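Local atomic coordinates of alcohol oxidase (Myceliophthora thermophila, PDB entry 6F74), a protein that binds FAD and, as a VAO-type flavoprotein, probably oxidises its substrate at the flavin with molecular oxygen as electron acceptor. Residues P108-Y111 against A112-E115; A209-W212 against R213-Y216. All coordinates share one frame; numbering follows the deposited sequence.

Overall arrangement
Contacts 1 and 2 come in series along the chain and share no helix, strand or sheet; their centres lie 35 Å apart and their nearest atoms about 20 Å. Contact 1 is a compact turn in the long loop between helix 88-93 and strand 128-131, far from the centre of the chain and away from the annotated FAD-binding residues. Contact 2 lies deeper, where strand 203-208 of the antiparallel sheet in the FAD-binding domain gives way to helix 212-221. It borders residues that bind the cofactor. One contact is thus a chain reversal in a peripheral loop, the other the start of a helix beside the flavin site.

Contact 1 (P108-Y111 against A112-E115); sequences PVDY and AAGE
E115 folds back over D110, the residue five positions before it. With CG set anti to its carbonyl carbon (chi1 -55°) and the chain extended beyond, the side chain runs along the D110 backbone. E115 CB lies 3.3 Å from D110 O, and E115 CG is almost as close to the same oxygen. Further out, E115 CD rests 3.8 Å from D110 CB. At the tip, E115 OE1 accepts the backbone N-H of D110 (N to OE1 3.1 Å), a nearly straight bond of 168° that arrives from above the carboxylate plane, while E115 OE2 lies 4.2 Å from D110 CB. OE1 also forms a salt bridge with K508, so a backbone donor and a lysine both hold this end.

The backbone follows the Schellman pattern, here without a regular helix before it. E115 N donates to D110 O at 3.1 Å, enclosing the bond from G114 N to Y111 O (3.0 Å) of a type I turn, and G114 supplies the positive phi. The D110 carboxylate adds a side-chain bond to the turn: D110 OD1 takes the N-H of A113 (N to OD1 3.3 Å), met from well above its plane, while OD2 leans on A113 CB. A water bound to E115 O reaches Y111 O only weakly.

V109 CG1 sits over the centre of one face of the Y111 ring, and also touches the E115 carbonyl. The Y111 hydroxyl bonds to C67 O. Side chains of P108, D110 and Y111 rest on N82 and C78, which packs this turn, in the loop between helix 88-93 and strand 128-131, against helix 75-84, earlier in the chain.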
ATOM      1  N   PRO A 108       8.362  19.679   8.326  1.00 21.69           N
ATOM      2  CA  PRO A 108       9.691  19.930   8.880  1.00 22.20           C
ATOM      3  C   PRO A 108      10.310  21.148   8.202  1.00 22.89           C
ATOM      4  O   PRO A 108      10.057  21.370   7.021  1.00 22.87           O
ATOM      5  CB  PRO A 108      10.451  18.663   8.551  1.00 21.92           C
ATOM      6  CG  PRO A 108       9.819  18.168   7.306  1.00 21.48           C
ATOM      7  CD  PRO A 108       8.355  18.490   7.465  1.00 21.20           C
ATOM      8  N   VAL A 109      11.067  21.942   8.972  1.00 23.54           N
ATOM      9  CA  VAL A 109      11.687  23.161   8.434  1.00 24.32           C
ATOM     10  C   VAL A 109      13.186  22.933   8.400  1.00 24.76           C
ATOM     11  O   VAL A 109      13.772  22.552   9.412  1.00 24.87           O
ATOM     12  CB  VAL A 109      11.328  24.402   9.274  1.00 24.88           C
ATOM     13  CG1 VAL A 109      11.919  25.677   8.655  1.00 25.77           C
ATOM     14  CG2 VAL A 109       9.847  24.557   9.399  1.00 24.46           C
ATOM     15  N   ASP A 110      13.783  23.146   7.232  1.00 25.03           N
ATOM     16  CA  ASP A 110      15.220  23.000   7.052  1.00 25.53           C
ATOM     17  C   ASP A 110      15.855  24.374   7.184  1.00 26.55           C
ATOM     18  O   ASP A 110      15.997  25.116   6.211  1.00 26.98           O
ATOM     19  CB  ASP A 110      15.527  22.333   5.705  1.00 25.25           C
ATOM     20  CG  ASP A 110      16.990  22.004   5.516  1.00 25.70           C
ATOM     21  OD1 ASP A 110      17.851  22.349   6.349  1.00 26.32           O
ATOM     22  OD2 ASP A 110      17.252  21.392   4.475  1.00 25.46           O
ATOM     23  N   TYR A 111      16.205  24.720   8.425  1.00 26.98           N
ATOM     24  CA  TYR A 111      16.765  26.033   8.725  1.00 28.02           C
ATOM     25  C   TYR A 111      18.145  26.224   8.100  1.00 28.76           C
ATOM     26  O   TYR A 111      18.452  27.335   7.635  1.00 29.57           O
ATOM     27  CB  TYR A 111      16.850  26.278  10.243  1.00 28.35           C
ATOM     28  CG  TYR A 111      15.513  26.618  10.866  1.00 27.97           C
ATOM     29  CD1 TYR A 111      14.974  27.908  10.765  1.00 28.51           C
ATOM     30  CD2 TYR A 111      14.780  25.648  11.549  1.00 27.14           C
ATOM     31  CE1 TYR A 111      13.748  28.219  11.335  1.00 28.20           C
ATOM     32  CE2 TYR A 111      13.557  25.941  12.125  1.00 26.82           C
ATOM     33  CZ  TYR A 111      13.037  27.222  12.014  1.00 27.34           C
ATOM     34  OH  TYR A 111      11.821  27.481  12.571  1.00 27.04           O
ATOM     35  N   ALA A 112      18.961  25.166   8.085  1.00 28.55           N
ATOM     36  CA  ALA A 112      20.274  25.201   7.438  1.00 29.20           C
ATOM     37  C   ALA A 112      20.147  25.644   5.967  1.00 29.28           C
ATOM     38  O   ALA A 112      20.957  26.431   5.500  1.00 30.16           O
ATOM     39  CB  ALA A 112      20.967  23.837   7.524  1.00 28.81           C
ATOM     40  N   ALA A 113      19.097  25.183   5.283  1.00 28.42           N
ATOM     41  CA  ALA A 113      18.831  25.544   3.881  1.00 28.45           C
ATOM     42  C   ALA A 113      18.115  26.899   3.680  1.00 28.96           C
ATOM     43  O   ALA A 113      17.723  27.225   2.560  1.00 28.99           O
ATOM     44  CB  ALA A 113      18.033  24.435   3.203  1.00 27.40           C
ATOM     45  N   GLY A 114      17.965  27.682   4.745  1.00 29.43           N
ATOM     46  CA  GLY A 114      17.297  28.978   4.689  1.00 30.00           C
ATOM     47  C   GLY A 114      15.761  28.964   4.673  1.00 29.31           C
ATOM     48  O   GLY A 114      15.155  30.015   4.455  1.00 29.80           O
ATOM     49  N   GLU A 115      15.148  27.808   4.932  1.00 28.27           N
ATOM     50  CA  GLU A 115      13.687  27.714   5.001  1.00 27.63           C
ATOM     51  C   GLU A 115      13.182  28.361   6.298  1.00 27.86           C
ATOM     52  O   GLU A 115      13.939  28.500   7.280  1.00 28.26           O
ATOM     53  CB  GLU A 115      13.193  26.269   4.969  1.00 26.53           C
ATOM     54  CG  GLU A 115      13.668  25.471   3.785  1.00 26.22           C
ATOM     55  CD  GLU A 115      12.938  24.138   3.631  1.00 25.19           C
ATOM     56  OE1 GLU A 115      12.252  23.673   4.565  1.00 24.70           O
ATOM     57  OE2 GLU A 115      13.074  23.526   2.544  1.00 24.92           O
TER
HETATM   58  O   HOH W   1      16.109  29.671   8.172  1.00 17.86           O

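Contact 2 (A209-W212 against R213-Y216)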
ATOM      1  N   ALA A 209       0.386  -7.474  15.085  1.00 21.12           N
ATOM      2  CA  ALA A 209       0.540  -6.496  14.006  1.00 20.53           C
ATOM      3  C   ALA A 209       2.020  -6.350  13.623  1.00 20.56           C
ATOM      4  O   ALA A 209       2.618  -5.268  13.703  1.00 20.28           O
ATOM      5  CB  ALA A 209      -0.017  -5.172  14.423  1.00 20.09           C
ATOM      6  N   TYR A 210       2.594  -7.475  13.193  1.00 20.97           N
ATOM      7  CA  TYR A 210       3.963  -7.511  12.759  1.00 21.08           C
ATOM      8  C   TYR A 210       4.119  -6.820  11.396  1.00 20.58           C
ATOM      9  O   TYR A 210       3.139  -6.583  10.676  1.00 20.23           O
ATOM     10  CB  TYR A 210       4.461  -8.955  12.736  1.00 21.74           C
ATOM     11  CG  TYR A 210       4.725  -9.513  14.106  1.00 22.35           C
ATOM     12  CD1 TYR A 210       5.957  -9.297  14.739  1.00 22.65           C
ATOM     13  CD2 TYR A 210       3.758 -10.255  14.786  1.00 22.70           C
ATOM     14  CE1 TYR A 210       6.222  -9.790  15.993  1.00 23.27           C
ATOM     15  CE2 TYR A 210       4.014 -10.771  16.050  1.00 23.32           C
ATOM     16  CZ  TYR A 210       5.249 -10.528  16.654  1.00 23.60           C
ATOM     17  OH  TYR A 210       5.526 -11.041  17.913  1.00 24.30           O
ATOM     18  N   GLN A 211       5.355  -6.473  11.091  1.00 20.59           N
ATOM     19  CA  GLN A 211       5.740  -5.954   9.776  1.00 20.25           C
ATOM     20  C   GLN A 211       6.265  -7.126   8.959  1.00 20.59           C
ATOM     21  O   GLN A 211       6.515  -8.208   9.512  1.00 21.13           O
ATOM     22  CB  GLN A 211       6.769  -4.857   9.932  1.00 20.13           C
ATOM     23  CG  GLN A 211       6.205  -3.633  10.633  1.00 19.80           C
ATOM     24  CD  GLN A 211       7.306  -2.702  11.123  1.00 19.89           C
ATOM     25  OE1 GLN A 211       7.899  -2.956  12.161  1.00 20.29           O
ATOM     26  NE2 GLN A 211       7.561  -1.611  10.395  1.00 19.57           N
ATOM     27  N   TRP A 212       6.370  -6.939   7.644  1.00 20.33           N
ATOM     28  CA  TRP A 212       6.916  -7.995   6.780  1.00 20.65           C
ATOM     29  C   TRP A 212       8.333  -8.423   7.170  1.00 21.13           C
ATOM     30  O   TRP A 212       8.663  -9.631   7.103  1.00 21.66           O
ATOM     31  CB  TRP A 212       6.840  -7.627   5.299  1.00 20.30           C
ATOM     32  CG  TRP A 212       5.465  -7.857   4.818  1.00 20.13           C
ATOM     33  CD1 TRP A 212       4.577  -6.927   4.423  1.00 19.68           C
ATOM     34  CD2 TRP A 212       4.798  -9.122   4.754  1.00 20.52           C
ATOM     35  NE1 TRP A 212       3.377  -7.531   4.101  1.00 19.75           N
ATOM     36  CE2 TRP A 212       3.490  -8.880   4.305  1.00 20.27           C
ATOM     37  CE3 TRP A 212       5.182 -10.434   5.036  1.00 21.12           C
ATOM     38  CZ2 TRP A 212       2.563  -9.897   4.118  1.00 20.60           C
ATOM     39  CZ3 TRP A 212       4.254 -11.452   4.844  1.00 21.46           C
ATOM     40  CH2 TRP A 212       2.961 -11.177   4.396  1.00 21.19           C
ATOM     41  N   ARG A 213       9.138  -7.469   7.625  1.00 21.04           N
ATOM     42  CA  ARG A 213      10.488  -7.788   8.068  1.00 21.56           C
ATOM     43  C   ARG A 213      10.466  -8.946   9.081  1.00 22.20           C
ATOM     44  O   ARG A 213      11.231  -9.881   8.964  1.00 22.76           O
ATOM     45  CB  ARG A 213      11.156  -6.574   8.687  1.00 21.46           C
ATOM     46  CG  ARG A 213      12.654  -6.767   8.805  1.00 21.99           C
ATOM     47  CD  ARG A 213      13.302  -5.427   9.220  1.00 21.88           C
ATOM     48  NE  ARG A 213      13.410  -4.492   8.076  1.00 21.41           N
ATOM     49  CZ  ARG A 213      14.269  -4.649   7.073  1.00 21.54           C
ATOM     50  NH1 ARG A 213      15.151  -5.672   7.084  1.00 22.12           N
ATOM     51  NH2 ARG A 213      14.297  -3.761   6.068  1.00 21.14           N
ATOM     52  N   ASP A 214       9.547  -8.888  10.025  1.00 22.15           N
ATOM     53  CA  ASP A 214       9.484  -9.855  11.135  1.00 22.80           C
ATOM     54  C   ASP A 214       9.064 -11.227  10.619  1.00 23.18           C
ATOM     55  O   ASP A 214       9.595 -12.252  11.039  1.00 23.91           O
ATOM     56  CB  ASP A 214       8.484  -9.364  12.194  1.00 22.60           C
ATOM     57  CG  ASP A 214       8.734  -7.919  12.627  1.00 22.18           C
ATOM     58  OD1 ASP A 214       9.813  -7.641  13.162  1.00 22.50           O
ATOM     59  OD2 ASP A 214       7.861  -7.033  12.427  1.00 21.59           O
ATOM     60  N   VAL A 215       8.115 -11.226   9.686  1.00 22.76           N
ATOM     61  CA  VAL A 215       7.575 -12.444   9.095  1.00 23.10           C
ATOM     62  C   VAL A 215       8.642 -13.130   8.245  1.00 23.48           C
ATOM     63  O   VAL A 215       8.834 -14.368   8.311  1.00 24.18           O
ATOM     64  CB  VAL A 215       6.305 -12.140   8.267  1.00 22.56           C
ATOM     65  CG1 VAL A 215       5.741 -13.393   7.586  1.00 22.98           C
ATOM     66  CG2 VAL A 215       5.241 -11.555   9.167  1.00 22.30           C
ATOM     67  N   TYR A 216       9.371 -12.319   7.497  1.00 23.07           N
ATOM     68  CA  TYR A 216      10.433 -12.815   6.631  1.00 23.37           C
ATOM     69  C   TYR A 216      11.564 -13.546   7.363  1.00 24.18           C
ATOM     70  O   TYR A 216      12.116 -14.514   6.860  1.00 24.71           O
ATOM     71  CB  TYR A 216      11.011 -11.636   5.833  1.00 22.80           C
ATOM     72  CG  TYR A 216      10.159 -11.101   4.685  1.00 22.17           C
ATOM     73  CD1 TYR A 216       9.044 -11.790   4.176  1.00 22.16           C
ATOM     74  CD2 TYR A 216      10.532  -9.922   4.055  1.00 21.66           C
ATOM     75  CE1 TYR A 216       8.318 -11.304   3.108  1.00 21.67           C
ATOM     76  CE2 TYR A 216       9.815  -9.426   2.983  1.00 21.17           C
ATOM     77  CZ  TYR A 216       8.720 -10.108   2.504  1.00 21.17           C
ATOM     78  OH  TYR A 216       8.052  -9.597   1.414  1.00 20.75           O
TER
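Q211 occupies the N-cap position, and its carbonyl receives weak bonds from the N-H groups of D214 and V215, before the first firm helical bond runs from Y216 N to W212 O (2.8 Å, 164°). D214 reaches back to the cap: D214 OD2 accepts the backbone N-H of Q211 (N to OD2 2.9 Å), using the lone pair that faces away from OD1. This is one half of a capping box; the Q211 side chain leaves in another direction and donates through NE2 to S233 O. The negative charge of D214 is probably stabilised by the helix N-terminus, and R179 forms a long, weak ion pair with its OD2.

Y210 crosses D214 at about a right angle, with Y210 CD1 3.6 Å from D214 CB and OD2 lying in plane at the ring edge. The Y210 hydroxyl takes part in a bond with G181 N.

On the buried side, W212 and V215 lie side by side, W212 CZ3 3.7 Å from V215 CG1. W212 CE3 also meets Y216 CE1 at 3.8 Å, the six-membered ring and the phenol being tilted 34° to each other. With CG anti to its own carbonyl carbon (chi1 -75°), the Y216 ring lies with one face over W212 O, 3.2 Å from Y216 CG. The Y216 hydroxyl bonds to G229 O, and its ring makes edge-to-face contacts with Y419 and W416. A serine in place of Y216 would probably open a gap beside W212 and leave G229 O without this partner.

W212 in turn meets W240, an FAD-binding residue, edge-to-face, and Q211 lies close to T157, another. The arrangement is thus a strand-to-helix junction with an N-terminal cap, forming second-shell structure behind the cofactor site of a PCMH-type FAD-binding domain.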